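PDB 4AC1: endo-n-acetyl-beta-d-glucosaminidase from Hypocrea jecorina, which cleaves N-linked glycans within their N,N'-diacetylchitobiose core as a family 18 glycoside hydrolase, and deglycosylates the cellulases of this fungus. Local coordinates for residues L2-V7 with I183-T188; Y8-H13 with I37-H42; K29-T34 with W271-T276; F41-G46 with T92-S97. All blocks are in the same frame, centred on the assembly; numbering follows the deposited sequence.

Contact 1. Residues L2-V7 with I183-T188; sequences LPRLIV and IDWYNT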
loop_
_atom_site.group_PDB
_atom_site.type_symbol
_atom_site.label_atom_id
_atom_site.label_comp_id
_atom_site.label_asym_id
_atom_site.label_seq_id
_atom_site.Cartn_x
_atom_site.Cartn_y
_atom_site.Cartn_z
ATOM N N LEU A 2 15.661 4.550 2.639
ATOM C CA LEU A 2 15.346 4.018 1.324
ATOM C C LEU A 2 16.388 2.973 0.952
ATOM O O LEU A 2 17.571 3.111 1.311
ATOM C CB LEU A 2 15.359 5.144 0.297
ATOM C CG LEU A 2 14.404 6.313 0.538
ATOM C CD1 LEU A 2 14.562 7.326 -0.565
ATOM C CD2 LEU A 2 12.949 5.856 0.636
ATOM N N PRO A 3 15.990 1.940 0.203
ATOM C CA PRO A 3 14.667 1.706 -0.369
ATOM C C PRO A 3 13.713 1.002 0.595
ATOM O O PRO A 3 14.124 0.158 1.395
ATOM C CB PRO A 3 14.977 0.781 -1.550
ATOM C CG PRO A 3 16.132 -0.024 -1.075
ATOM C CD PRO A 3 16.970 0.947 -0.282
ATOM N N ARG A 4 12.437 1.346 0.500
ATOM C CA ARG A 4 11.399 0.658 1.271
ATOM C C ARG A 4 11.113 -0.701 0.646
ATOM O O ARG A 4 11.226 -0.870 -0.582
ATOM C CB ARG A 4 10.117 1.485 1.303
ATOM C CG ARG A 4 10.331 2.917 1.781
ATOM C CD ARG A 4 9.036 3.695 1.730
ATOM N NE ARG A 4 9.201 5.134 1.951
ATOM C CZ ARG A 4 9.435 6.028 0.991
ATOM N NH1 ARG A 4 9.594 5.643 -0.261
ATOM N NH2 ARG A 4 9.513 7.323 1.282
ATOM N N LEU A 5 10.777 -1.675 1.491
ATOM C CA LEU A 5 10.242 -2.945 1.032
ATOM C C LEU A 5 8.930 -3.147 1.748
ATOM O O LEU A 5 8.895 -3.304 2.976
ATOM C CB LEU A 5 11.190 -4.116 1.317
ATOM C CG LEU A 5 10.663 -5.507 0.926
ATOM C CD1 LEU A 5 10.296 -5.588 -0.571
ATOM C CD2 LEU A 5 11.649 -6.607 1.298
ATOM N N ILE A 6 7.852 -3.129 0.975
ATOM C CA ILE A 6 6.501 -3.048 1.499
ATOM C C ILE A 6 5.726 -4.262 1.033
ATOM O O ILE A 6 5.774 -4.606 -0.142
ATOM C CB ILE A 6 5.817 -1.793 0.938
ATOM C CG1 ILE A 6 6.564 -0.530 1.393
ATOM C CG2 ILE A 6 4.328 -1.737 1.319
ATOM C CD1 ILE A 6 6.671 0.534 0.332
ATOM N N VAL A 7 5.034 -4.926 1.947
ATOM C CA VAL A 7 4.213 -6.095 1.612
ATOM C C VAL A 7 2.775 -5.848 2.058
ATOM O O VAL A 7 2.523 -5.519 3.236
ATOM C CB VAL A 7 4.741 -7.370 2.294
ATOM C CG1 VAL A 7 3.720 -8.524 2.181
ATOM C CG2 VAL A 7 6.091 -7.762 1.711
ATOM N N ILE A 183 2.078 13.615 2.045
ATOM C CA ILE A 183 2.031 12.260 1.492
ATOM C C ILE A 183 3.448 11.721 1.502
ATOM O O ILE A 183 4.353 12.333 0.942
ATOM C CB ILE A 183 1.447 12.264 0.058
ATOM C CG1 ILE A 183 -0.030 12.679 0.079
ATOM C CG2 ILE A 183 1.642 10.898 -0.599
ATOM C CD1 ILE A 183 -0.563 13.127 -1.266
ATOM N N ASP A 184 3.638 10.578 2.141
ATOM C CA ASP A 184 4.986 10.027 2.284
ATOM C C ASP A 184 5.500 9.342 1.024
ATOM O O ASP A 184 6.669 9.499 0.683
ATOM C CB ASP A 184 5.094 9.139 3.528
ATOM C CG ASP A 184 4.835 9.914 4.778
ATOM O OD1 ASP A 184 5.738 10.675 5.201
ATOM O OD2 ASP A 184 3.716 9.864 5.314
ATOM N N TRP A 185 4.630 8.589 0.346
ATOM C CA TRP A 185 4.986 7.981 -0.938
ATOM C C TRP A 185 3.754 7.442 -1.649
ATOM O O TRP A 185 2.649 7.409 -1.079
ATOM C CB TRP A 185 6.069 6.885 -0.798
ATOM C CG TRP A 185 5.597 5.585 -0.211
ATOM C CD1 TRP A 185 5.033 4.540 -0.889
ATOM C CD2 TRP A 185 5.660 5.182 1.167
ATOM N NE1 TRP A 185 4.731 3.518 -0.030
ATOM C CE2 TRP A 185 5.118 3.880 1.236
ATOM C CE3 TRP A 185 6.113 5.793 2.349
ATOM C CZ2 TRP A 185 4.991 3.183 2.437
ATOM C CZ3 TRP A 185 6.006 5.091 3.538
ATOM C CH2 TRP A 185 5.444 3.797 3.572
ATOM N N TYR A 186 3.976 7.033 -2.897
ATOM C CA TYR A 186 2.961 6.451 -3.754
ATOM C C TYR A 186 3.307 4.990 -4.032
ATOM O O TYR A 186 4.368 4.688 -4.602
ATOM C CB TYR A 186 2.866 7.245 -5.064
ATOM C CG TYR A 186 2.543 8.715 -4.873
ATOM C CD1 TYR A 186 1.222 9.135 -4.724
ATOM C CD2 TYR A 186 3.556 9.684 -4.846
ATOM C CE1 TYR A 186 0.914 10.465 -4.530
ATOM C CE2 TYR A 186 3.247 11.039 -4.655
ATOM C CZ TYR A 186 1.924 11.412 -4.515
ATOM O OH TYR A 186 1.633 12.750 -4.322
ATOM N N ASN A 187 2.426 4.095 -3.592
ATOM C CA ASN A 187 2.523 2.664 -3.867
ATOM C C ASN A 187 2.041 2.460 -5.287
ATOM O O ASN A 187 0.853 2.240 -5.536
ATOM C CB ASN A 187 1.638 1.900 -2.885
ATOM C CG ASN A 187 2.180 1.937 -1.483
ATOM O OD1 ASN A 187 3.287 1.452 -1.227
ATOM N ND2 ASN A 187 1.413 2.535 -0.566
ATOM N N THR A 188 2.968 2.572 -6.229
ATOM C CA THR A 188 2.571 2.791 -7.617
ATOM C C THR A 188 2.370 1.456 -8.328
ATOM O O THR A 188 3.269 0.611 -8.357
ATOM C CB THR A 188 3.577 3.719 -8.329
ATOM O OG1 THR A 188 3.701 4.941 -7.592
ATOM C CG2 THR A 188 3.108 4.094 -9.715
#

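Contact 2. Residues Y8-H13 with I37-H42; sequences YFQTTH and IVCSFH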
loop_
_atom_site.group_PDB
_atom_site.type_symbol
_atom_site.label_atom_id
_atom_site.label_comp_id
_atom_site.label_asym_id
_atom_site.label_seq_id
_atom_site.Cartn_x
_atom_site.Cartn_y
_atom_site.Cartn_z
ATOM N N TYR A 8 1.843 -5.970 1.114
ATOM C CA TYR A 8 0.419 -5.964 1.418
ATOM C C TYR A 8 -0.026 -7.338 1.900
ATOM O O TYR A 8 0.333 -8.369 1.303
ATOM C CB TYR A 8 -0.390 -5.593 0.183
ATOM C CG TYR A 8 -0.373 -4.124 -0.209
ATOM C CD1 TYR A 8 0.597 -3.600 -1.067
ATOM C CD2 TYR A 8 -1.353 -3.254 0.273
ATOM C CE1 TYR A 8 0.595 -2.248 -1.415
ATOM C CE2 TYR A 8 -1.372 -1.907 -0.081
ATOM C CZ TYR A 8 -0.394 -1.416 -0.926
ATOM O OH TYR A 8 -0.399 -0.087 -1.296
ATOM N N PHE A 9 -0.813 -7.336 2.976
ATOM C CA PHE A 9 -1.254 -8.547 3.664
ATOM C C PHE A 9 -2.784 -8.494 3.723
ATOM O O PHE A 9 -3.357 -7.920 4.662
ATOM C CB PHE A 9 -0.625 -8.555 5.068
ATOM C CG PHE A 9 -0.838 -9.831 5.853
ATOM C CD1 PHE A 9 -0.035 -10.949 5.643
ATOM C CD2 PHE A 9 -1.815 -9.889 6.840
ATOM C CE1 PHE A 9 -0.237 -12.121 6.389
ATOM C CE2 PHE A 9 -2.022 -11.044 7.587
ATOM C CZ PHE A 9 -1.230 -12.162 7.362
ATOM N N GLN A 10 -3.437 -9.012 2.675
ATOM C CA GLN A 10 -4.908 -9.007 2.570
ATOM C C GLN A 10 -5.514 -10.351 2.955
ATOM O O GLN A 10 -6.476 -10.413 3.728
ATOM C CB GLN A 10 -5.402 -8.609 1.178
ATOM C CG GLN A 10 -6.899 -8.323 1.194
ATOM C CD GLN A 10 -7.487 -8.094 -0.170
ATOM O OE1 GLN A 10 -7.635 -9.024 -0.963
ATOM N NE2 GLN A 10 -7.849 -6.862 -0.447
ATOM N N THR A 11 -4.951 -11.419 2.395
ATOM C CA THR A 11 -5.364 -12.785 2.705
ATOM C C THR A 11 -4.700 -13.161 4.018
ATOM O O THR A 11 -3.467 -13.289 4.093
ATOM C CB THR A 11 -4.967 -13.752 1.587
ATOM O OG1 THR A 11 -5.575 -13.320 0.370
ATOM C CG2 THR A 11 -5.443 -15.179 1.885
ATOM N N THR A 12 -5.531 -13.333 5.046
ATOM C CA THR A 12 -5.078 -13.442 6.430
ATOM C C THR A 12 -5.211 -14.857 6.988
ATOM O O THR A 12 -4.633 -15.177 8.027
ATOM C CB THR A 12 -5.878 -12.482 7.352
ATOM O OG1 THR A 12 -7.275 -12.803 7.255
ATOM C CG2 THR A 12 -5.658 -11.014 6.954
ATOM N N HIS A 13 -5.989 -15.679 6.284
ATOM C CA HIS A 13 -6.295 -17.052 6.689
ATOM C C HIS A 13 -6.202 -17.948 5.468
ATOM O O HIS A 13 -6.493 -17.520 4.353
ATOM C CB HIS A 13 -7.713 -17.144 7.276
ATOM C CG HIS A 13 -7.871 -16.442 8.588
ATOM N ND1 HIS A 13 -7.756 -15.074 8.717
ATOM C CD2 HIS A 13 -8.149 -16.913 9.827
ATOM C CE1 HIS A 13 -7.941 -14.736 9.981
ATOM N NE2 HIS A 13 -8.177 -15.834 10.677
ATOM N N ILE A 37 1.478 -3.757 5.294
ATOM C CA ILE A 37 0.199 -3.065 5.138
ATOM C C ILE A 37 -0.956 -4.065 5.283
ATOM O O ILE A 37 -1.193 -4.898 4.400
ATOM C CB ILE A 37 0.111 -2.272 3.796
ATOM C CG1 ILE A 37 1.297 -1.301 3.670
ATOM C CG2 ILE A 37 -1.221 -1.509 3.726
ATOM C CD1 ILE A 37 1.297 -0.442 2.413
ATOM N N VAL A 38 -1.637 -3.987 6.428
ATOM C CA VAL A 38 -2.808 -4.819 6.726
ATOM C C VAL A 38 -3.991 -4.246 5.949
ATOM O O VAL A 38 -4.264 -3.046 6.017
ATOM C CB VAL A 38 -3.108 -4.841 8.239
ATOM C CG1 VAL A 38 -4.401 -5.617 8.547
ATOM C CG2 VAL A 38 -1.924 -5.458 8.985
ATOM N N CYS A 39 -4.693 -5.104 5.218
ATOM C CA CYS A 39 -5.725 -4.646 4.293
ATOM C C CYS A 39 -6.732 -5.768 4.006
ATOM O O CYS A 39 -6.474 -6.910 4.369
ATOM C CB CYS A 39 -5.079 -4.151 2.989
ATOM S SG CYS A 39 -4.109 -5.382 2.069
ATOM N N SER A 40 -7.871 -5.476 3.373
ATOM C CA SER A 40 -8.335 -4.131 3.043
ATOM C C SER A 40 -9.427 -3.698 4.004
ATOM O O SER A 40 -10.433 -4.391 4.185
ATOM C CB SER A 40 -8.880 -4.076 1.619
ATOM O OG SER A 40 -7.872 -4.398 0.676
ATOM N N PHE A 41 -9.237 -2.540 4.623
ATOM C CA PHE A 41 -10.297 -1.911 5.407
ATOM C C PHE A 41 -11.374 -1.374 4.461
ATOM O O PHE A 41 -11.080 -0.925 3.346
ATOM C CB PHE A 41 -9.738 -0.802 6.307
ATOM C CG PHE A 41 -8.936 -1.315 7.483
ATOM C CD1 PHE A 41 -9.560 -1.606 8.692
ATOM C CD2 PHE A 41 -7.562 -1.509 7.379
ATOM C CE1 PHE A 41 -8.826 -2.069 9.789
ATOM C CE2 PHE A 41 -6.820 -1.978 8.470
ATOM C CZ PHE A 41 -7.455 -2.258 9.676
ATOM N N HIS A 42 -12.621 -1.470 4.917
ATOM C CA HIS A 42 -13.806 -1.066 4.162
ATOM C C HIS A 42 -14.695 -0.186 5.027
ATOM O O HIS A 42 -15.056 -0.566 6.152
ATOM C CB HIS A 42 -14.625 -2.290 3.756
ATOM C CG HIS A 42 -13.852 -3.306 2.982
ATOM N ND1 HIS A 42 -13.244 -3.010 1.783
ATOM C CD2 HIS A 42 -13.608 -4.617 3.217
ATOM C CE1 HIS A 42 -12.639 -4.090 1.322
ATOM N NE2 HIS A 42 -12.846 -5.078 2.170
#

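Contact 3. Residues K29-T34 with W271-T276; sequences KGIALT and WAQIVT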
loop_
_atom_site.group_PDB
_atom_site.type_symbol
_atom_site.label_atom_id
_atom_site.label_comp_id
_atom_site.label_asym_id
_atom_site.label_seq_id
_atom_site.Cartn_x
_atom_site.Cartn_y
_atom_site.Cartn_z
ATOM N N LYS A 29 15.813 -15.623 7.146
ATOM C CA LYS A 29 17.029 -14.835 6.955
ATOM C C LYS A 29 16.994 -13.991 5.685
ATOM O O LYS A 29 16.337 -14.350 4.703
ATOM C CB LYS A 29 18.289 -15.713 6.981
ATOM C CG LYS A 29 18.179 -17.016 6.225
ATOM C CD LYS A 29 17.743 -18.140 7.152
ATOM C CE LYS A 29 16.964 -19.202 6.401
ATOM N NZ LYS A 29 15.716 -18.631 5.817
ATOM N N GLY A 30 17.683 -12.857 5.733
ATOM C CA GLY A 30 17.902 -12.028 4.551
ATOM C C GLY A 30 16.718 -11.206 4.072
ATOM O O GLY A 30 16.558 -11.017 2.870
ATOM N N ILE A 31 15.889 -10.724 4.998
ATOM C CA ILE A 31 14.724 -9.915 4.631
ATOM C C ILE A 31 14.842 -8.555 5.296
ATOM O O ILE A 31 15.096 -8.465 6.508
ATOM C CB ILE A 31 13.399 -10.591 5.048
ATOM C CG1 ILE A 31 13.297 -12.001 4.444
ATOM C CG2 ILE A 31 12.204 -9.735 4.618
ATOM C CD1 ILE A 31 12.071 -12.758 4.868
ATOM N N ALA A 32 14.685 -7.496 4.505
ATOM C CA ALA A 32 14.703 -6.144 5.054
ATOM C C ALA A 32 13.341 -5.505 4.838
ATOM O O ALA A 32 13.205 -4.532 4.089
ATOM C CB ALA A 32 15.828 -5.305 4.425
ATOM N N LEU A 33 12.322 -6.086 5.467
ATOM C CA LEU A 33 10.975 -5.554 5.351
ATOM C C LEU A 33 10.879 -4.239 6.104
ATOM O O LEU A 33 11.269 -4.186 7.264
ATOM C CB LEU A 33 9.972 -6.533 5.951
ATOM C CG LEU A 33 8.502 -6.151 5.793
ATOM C CD1 LEU A 33 8.075 -6.309 4.344
ATOM C CD2 LEU A 33 7.636 -7.003 6.685
ATOM N N THR A 34 10.411 -3.174 5.459
ATOM C CA THR A 34 10.246 -1.904 6.165
ATOM C C THR A 34 8.797 -1.628 6.567
ATOM O O THR A 34 8.567 -0.974 7.572
ATOM C CB THR A 34 10.817 -0.730 5.370
ATOM O OG1 THR A 34 10.144 -0.644 4.114
ATOM C CG2 THR A 34 12.309 -0.917 5.129
ATOM N N TRP A 271 9.788 -14.419 -1.656
ATOM C CA TRP A 271 9.690 -13.202 -2.447
ATOM C C TRP A 271 10.442 -12.050 -1.770
ATOM O O TRP A 271 11.272 -11.400 -2.387
ATOM C CB TRP A 271 8.218 -12.821 -2.648
ATOM C CG TRP A 271 8.004 -11.622 -3.534
ATOM C CD1 TRP A 271 7.862 -11.631 -4.891
ATOM C CD2 TRP A 271 7.910 -10.253 -3.124
ATOM N NE1 TRP A 271 7.684 -10.353 -5.356
ATOM C CE2 TRP A 271 7.706 -9.485 -4.291
ATOM C CE3 TRP A 271 7.973 -9.600 -1.884
ATOM C CZ2 TRP A 271 7.578 -8.096 -4.256
ATOM C CZ3 TRP A 271 7.835 -8.213 -1.854
ATOM C CH2 TRP A 271 7.628 -7.477 -3.029
ATOM N N ALA A 272 10.153 -11.818 -0.486
ATOM C CA ALA A 272 10.810 -10.738 0.249
ATOM C C ALA A 272 12.316 -10.923 0.370
ATOM O O ALA A 272 13.044 -9.943 0.367
ATOM C CB ALA A 272 10.173 -10.544 1.624
ATOM N N GLN A 273 12.772 -12.172 0.472
ATOM C CA GLN A 273 14.207 -12.468 0.422
ATOM C C GLN A 273 14.837 -12.062 -0.917
ATOM O O GLN A 273 15.855 -11.385 -0.953
ATOM C CB GLN A 273 14.455 -13.957 0.680
ATOM C CG GLN A 273 14.099 -14.422 2.077
ATOM C CD GLN A 273 14.270 -15.911 2.268
ATOM O OE1 GLN A 273 13.876 -16.704 1.412
ATOM N NE2 GLN A 273 14.809 -16.301 3.412
ATOM N N ILE A 274 14.200 -12.455 -2.016
ATOM C CA ILE A 274 14.685 -12.109 -3.348
ATOM C C ILE A 274 14.704 -10.600 -3.566
ATOM O O ILE A 274 15.688 -10.035 -4.057
ATOM C CB ILE A 274 13.853 -12.834 -4.443
ATOM C CG1 ILE A 274 14.143 -14.338 -4.384
ATOM C CG2 ILE A 274 14.149 -12.264 -5.834
ATOM C CD1 ILE A 274 13.418 -15.165 -5.400
ATOM N N VAL A 275 13.618 -9.933 -3.187
ATOM C CA VAL A 275 13.554 -8.480 -3.375
ATOM C C VAL A 275 14.519 -7.738 -2.449
ATOM O O VAL A 275 15.037 -6.701 -2.816
ATOM C CB VAL A 275 12.098 -7.948 -3.303
ATOM C CG1 VAL A 275 12.055 -6.464 -3.549
ATOM C CG2 VAL A 275 11.261 -8.640 -4.347
ATOM N N THR A 276 14.775 -8.287 -1.265
ATOM C CA THR A 276 15.827 -7.745 -0.404
ATOM C C THR A 276 17.201 -7.834 -1.091
ATOM O O THR A 276 17.989 -6.874 -1.040
ATOM C CB THR A 276 15.847 -8.421 0.974
ATOM O OG1 THR A 276 14.632 -8.111 1.678
ATOM C CG2 THR A 276 17.029 -7.926 1.808
HETATM O O HOH W 1 14.147 -19.182 4.067
HETATM O O HOH W 2 17.886 -12.083 0.835
#

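Contact 4. Residues F41-G46 with T92-S97; sequences FHINQG and TQTLDS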
loop_
_atom_site.group_PDB
_atom_site.type_symbol
_atom_site.label_atom_id
_atom_site.label_comp_id
_atom_site.label_asym_id
_atom_site.label_seq_id
_atom_site.Cartn_x
_atom_site.Cartn_y
_atom_site.Cartn_z
ATOM N N PHE A 41 -9.237 -2.540 4.623
ATOM C CA PHE A 41 -10.297 -1.911 5.407
ATOM C C PHE A 41 -11.374 -1.374 4.461
ATOM O O PHE A 41 -11.080 -0.925 3.346
ATOM C CB PHE A 41 -9.738 -0.802 6.307
ATOM C CG PHE A 41 -8.936 -1.315 7.483
ATOM C CD1 PHE A 41 -9.560 -1.606 8.692
ATOM C CD2 PHE A 41 -7.562 -1.509 7.379
ATOM C CE1 PHE A 41 -8.826 -2.069 9.789
ATOM C CE2 PHE A 41 -6.820 -1.978 8.470
ATOM C CZ PHE A 41 -7.455 -2.258 9.676
ATOM N N HIS A 42 -12.621 -1.470 4.917
ATOM C CA HIS A 42 -13.806 -1.066 4.162
ATOM C C HIS A 42 -14.695 -0.186 5.027
ATOM O O HIS A 42 -15.056 -0.566 6.152
ATOM C CB HIS A 42 -14.625 -2.290 3.756
ATOM C CG HIS A 42 -13.852 -3.306 2.982
ATOM N ND1 HIS A 42 -13.244 -3.010 1.783
ATOM C CD2 HIS A 42 -13.608 -4.617 3.217
ATOM C CE1 HIS A 42 -12.639 -4.090 1.322
ATOM N NE2 HIS A 42 -12.846 -5.078 2.170
ATOM N N ILE A 43 -15.020 0.994 4.507
ATOM C CA ILE A 43 -16.001 1.883 5.124
ATOM C C ILE A 43 -17.361 1.537 4.520
ATOM O O ILE A 43 -17.536 1.553 3.296
ATOM C CB ILE A 43 -15.665 3.381 4.873
ATOM C CG1 ILE A 43 -14.207 3.706 5.238
ATOM C CG2 ILE A 43 -16.677 4.307 5.579
ATOM C CD1 ILE A 43 -13.874 3.616 6.695
ATOM N N ASN A 44 -18.318 1.204 5.378
ATOM C CA ASN A 44 -19.631 0.735 4.935
ATOM C C ASN A 44 -20.735 1.700 5.317
ATOM O O ASN A 44 -20.929 1.962 6.503
ATOM C CB ASN A 44 -19.914 -0.629 5.561
ATOM C CG ASN A 44 -18.850 -1.657 5.217
ATOM O OD1 ASN A 44 -18.154 -2.168 6.095
ATOM N ND2 ASN A 44 -18.694 -1.936 3.926
ATOM N N GLN A 45 -21.450 2.233 4.325
ATOM C CA GLN A 45 -22.616 3.071 4.602
ATOM C C GLN A 45 -23.555 2.330 5.559
ATOM O O GLN A 45 -23.892 1.169 5.332
ATOM C CB GLN A 45 -23.365 3.438 3.314
ATOM C CG GLN A 45 -24.652 4.238 3.576
ATOM C CD GLN A 45 -25.500 4.472 2.341
ATOM O OE1 GLN A 45 -25.872 5.606 2.051
ATOM N NE2 GLN A 45 -25.837 3.399 1.631
ATOM N N GLY A 46 -23.937 2.995 6.644
ATOM C CA GLY A 46 -24.853 2.400 7.616
ATOM C C GLY A 46 -24.261 1.288 8.471
ATOM O O GLY A 46 -24.972 0.691 9.285
ATOM N N THR A 92 -19.841 9.230 -2.415
ATOM C CA THR A 92 -20.582 10.343 -1.816
ATOM C C THR A 92 -21.450 9.944 -0.603
ATOM O O THR A 92 -21.996 10.813 0.083
ATOM C CB THR A 92 -21.438 11.088 -2.868
ATOM O OG1 THR A 92 -22.212 10.144 -3.612
ATOM C CG2 THR A 92 -20.542 11.864 -3.827
ATOM N N GLN A 93 -21.559 8.644 -0.345
ATOM C CA GLN A 93 -22.288 8.120 0.818
ATOM C C GLN A 93 -21.377 8.019 2.044
ATOM O O GLN A 93 -21.856 7.933 3.180
ATOM C CB GLN A 93 -22.908 6.753 0.501
ATOM C CG GLN A 93 -24.178 6.818 -0.337
ATOM C CD GLN A 93 -23.934 7.224 -1.777
ATOM O OE1 GLN A 93 -24.298 8.325 -2.193
ATOM N NE2 GLN A 93 -23.313 6.334 -2.547
ATOM N N THR A 94 -20.062 8.025 1.817
ATOM C CA THR A 94 -19.095 7.852 2.901
ATOM C C THR A 94 -18.043 8.975 2.892
ATOM O O THR A 94 -18.371 10.124 3.195
ATOM C CB THR A 94 -18.476 6.433 2.901
ATOM O OG1 THR A 94 -17.835 6.198 1.647
ATOM C CG2 THR A 94 -19.552 5.366 3.124
ATOM N N LEU A 95 -16.791 8.670 2.543
ATOM C CA LEU A 95 -15.717 9.650 2.745
ATOM C C LEU A 95 -15.699 10.784 1.715
ATOM O O LEU A 95 -15.010 11.775 1.914
ATOM C CB LEU A 95 -14.346 8.962 2.859
ATOM C CG LEU A 95 -14.116 7.992 4.030
ATOM C CD1 LEU A 95 -12.732 7.364 3.915
ATOM C CD2 LEU A 95 -14.280 8.680 5.373
ATOM N N ASP A 96 -16.467 10.638 0.634
ATOM C CA ASP A 96 -16.633 11.728 -0.331
ATOM C C ASP A 96 -17.959 12.459 -0.113
ATOM O O ASP A 96 -18.422 13.159 -1.010
ATOM C CB ASP A 96 -16.547 11.200 -1.772
ATOM C CG ASP A 96 -16.011 12.226 -2.759
ATOM O OD1 ASP A 96 -15.406 13.222 -2.332
ATOM O OD2 ASP A 96 -16.181 11.988 -3.972
ATOM N N SER A 97 -18.561 12.314 1.070
ATOM C CA SER A 97 -19.878 12.920 1.306
ATOM C C SER A 97 -19.824 14.434 1.376
ATOM O O SER A 97 -18.987 14.980 2.089
ATOM C CB SER A 97 -20.498 12.428 2.610
ATOM O OG SER A 97 -21.764 13.046 2.810
#

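Contact 1. Residues L2-V7 with I183-T188
The indole of Trp185 carries the side chain of Arg4 over one face: Arg4 CD stands 3.6 Å from the six-membered-ring centroid, 11° off its normal. Beyond CD, which is anti to CA (chi2 177°), the guanidinium continues over the same face, its plane 25° from that of the ring, and Arg4 NE comes to 3.2 Å from Trp185 CE3. Leu2 CD2 packs on the opposite guanidinium face, and NH1 gives a hydrogen bond to Ala214 O. At the indole edge, Trp185 NE1 binds Asn187 OD1 at 2.8 Å, the oxygen lying close to the ring plane. The contact reaches across the inside of the (beta/alpha)8 barrel of family 18. Strands 4-7 and 185-188 are not sheet neighbours; their axes approach to 10.5 Å, and side chains fill the gap. Ile6 reaches in beside Arg4, its CD1 3.6 Å from Trp185 NE1 and 3.8 Å from Asn187 OD1, while Val217 of strand 216-221, one of two strands between 4-9 and 185-189, touches Arg4, Ile6 and Trp185.

Contact 2. Residues Y8-H13 with I37-H42
Phe9 and Ile37 open the backbone pairing: Phe9 N gives a hydrogen bond to Ile37 O at 2.8 Å, and Cys39 N returns one to Phe9 O at 3.2 Å, the second donor standing well above the carbonyl plane. Past Phe9 the parallel ladder stops, but Gln10 CA still directs its hydrogen at Cys39 O, 3.2 Å away, in a nearly straight C-H...O contact.

Among side chains the polar link is Gln10 NE2 to Ser40 OG, 2.7 Å, with the oxygen in the plane of the amide. The Gln10 chain gets there extended, CG anti to the backbone N (chi1 -168°). Ser40 follows a non-proline cis peptide, and its backbone N is bound by Asn52 OD1.

The apolar part centres on the Tyr8 ring. Ile37 runs alongside it, pointing the same way, and sets CD1 over one face, 4.1 Å from the centroid of the Tyr8 ring; Cys39 SG comes in at the edge, 3.9 Å from Tyr8 CD2. The same sulfur meets Gln10 CB at 3.6 Å. Tyr8 OH is hydrogen-bonded to Asp123, the first acid of the family 18 DxDxE sequence.

The two strands belong to the first beta-alpha-beta crossover of the barrel. Tyr8 and Ile37 face its interior, both touching Met81 of strand 77-83, whereas Phe9 and Val38 face outward onto Leu64 and Trp65 of helix 62-73.

Contact 3. Residues K29-T34 with W271-T276
Gln273 and Thr276, one turn apart on helix 270-279, hold the loop 29-34 by two hydrogen bonds. This helix is the last of the (beta/alpha)8 barrel and the loop leads into the second strand, 35-42, so the contact joins them where the barrel closes. Gln273 NE2 gives a bond to Lys29 O at 2.8 Å, in the carbonyl plane. The second is straighter: Ala32 N reaches Thr276 OG1 at 2.9 Å with an angle of 168° at the hydrogen.

Between these two bonds sits Ile31, its CG1 3.5 Å from Gln273 CG and its CG2 3.7 Å from Ala272 CB, so its two branches touch successive helix residues. Nearby, Ala32 CB packs on Thr276 CG2.

Gly30 contributes its carbonyl, which lies against Thr276 CB and receives a hydrogen bond from a water that also donates to Gln273 O. The water therefore bridges loop and helix beside the direct bonds. Further out, Gln273 is close to Glu270, which with Glu267 holds a zinc ion, and Thr34 OG1 takes the backbone N-H of Leu5 in the first strand.

What fixes the Thr276 hydroxyl is its own turn of helix: OG1, anti to the carbonyl carbon (chi1 -65°), donates to Ala272 O at 2.8 Å, and Thr276 N reaches that same oxygen from the opposite face of its carbonyl plane.

Contact 4. Residues F41-G46 with T92-S97
Ile43, just past the end of strand 35-42, is the first residue to touch the other segment. Its CG2 meets both CB and CG2 of Thr94 at 3.9 Å, the two side chains crossing at a slant, while CG1 comes to 4.2 Å from Leu95 CD1, where the side chains stand roughly perpendicular. The backbone N of Ile43 is bound by Ser89 OG. Residues 43-46 and 92-97 follow the C-terminal ends of strands 35-42 and 77-83 in beta-to-alpha loops of the (beta/alpha)8 fold, and Thr94 to Ser97 form a type I turn closed by Ser97 N to Thr94 O, 3.1 Å, before helix 100-116. Thr94 keeps its polar and apolar branches apart: OG1, between the backbone N and the carbonyl carbon (chi1 59°), binds Gly88 O, while CG2 also lies 3.9 Å from Gln45 N. Gln45 extends along a straight chain to the surface and rests its OE1 on the aliphatic part of Gln93, 3.2 Å from CG and 3.5 Å from CB. The amide planes of these two glutamines are 51° apart. At Gly46 the chain has left the second segment, and its N is hydrogen-bonded to OH of Tyr106, whose side chain also touches Ile43, Gln45 and Leu95.

Contacts 1 and 2 form the buried centre and share strand 4-9; there Val7 O lies 2.9 Å from Ile37 N, a probable hydrogen bond. Contact 1 crosses the barrel mainly through side chains, with no hydrogen bond between its segments, whereas contact 2 joins adjacent strands through backbone bonds as well. Contacts 3 and 4 are partly buried, on opposite sides of the chain's centre and about 36 Å apart between centres. Contact 3 combines side-chain-to-backbone hydrogen bonds and a bridging water with apolar packing; contact 4 has no hydrogen bond across it. Strand 35-42 connects contacts 2 and 4, which overlap at Phe41 and His42, while Leu5 CD2 packs against Thr276 OG1 between contacts 1 and 3.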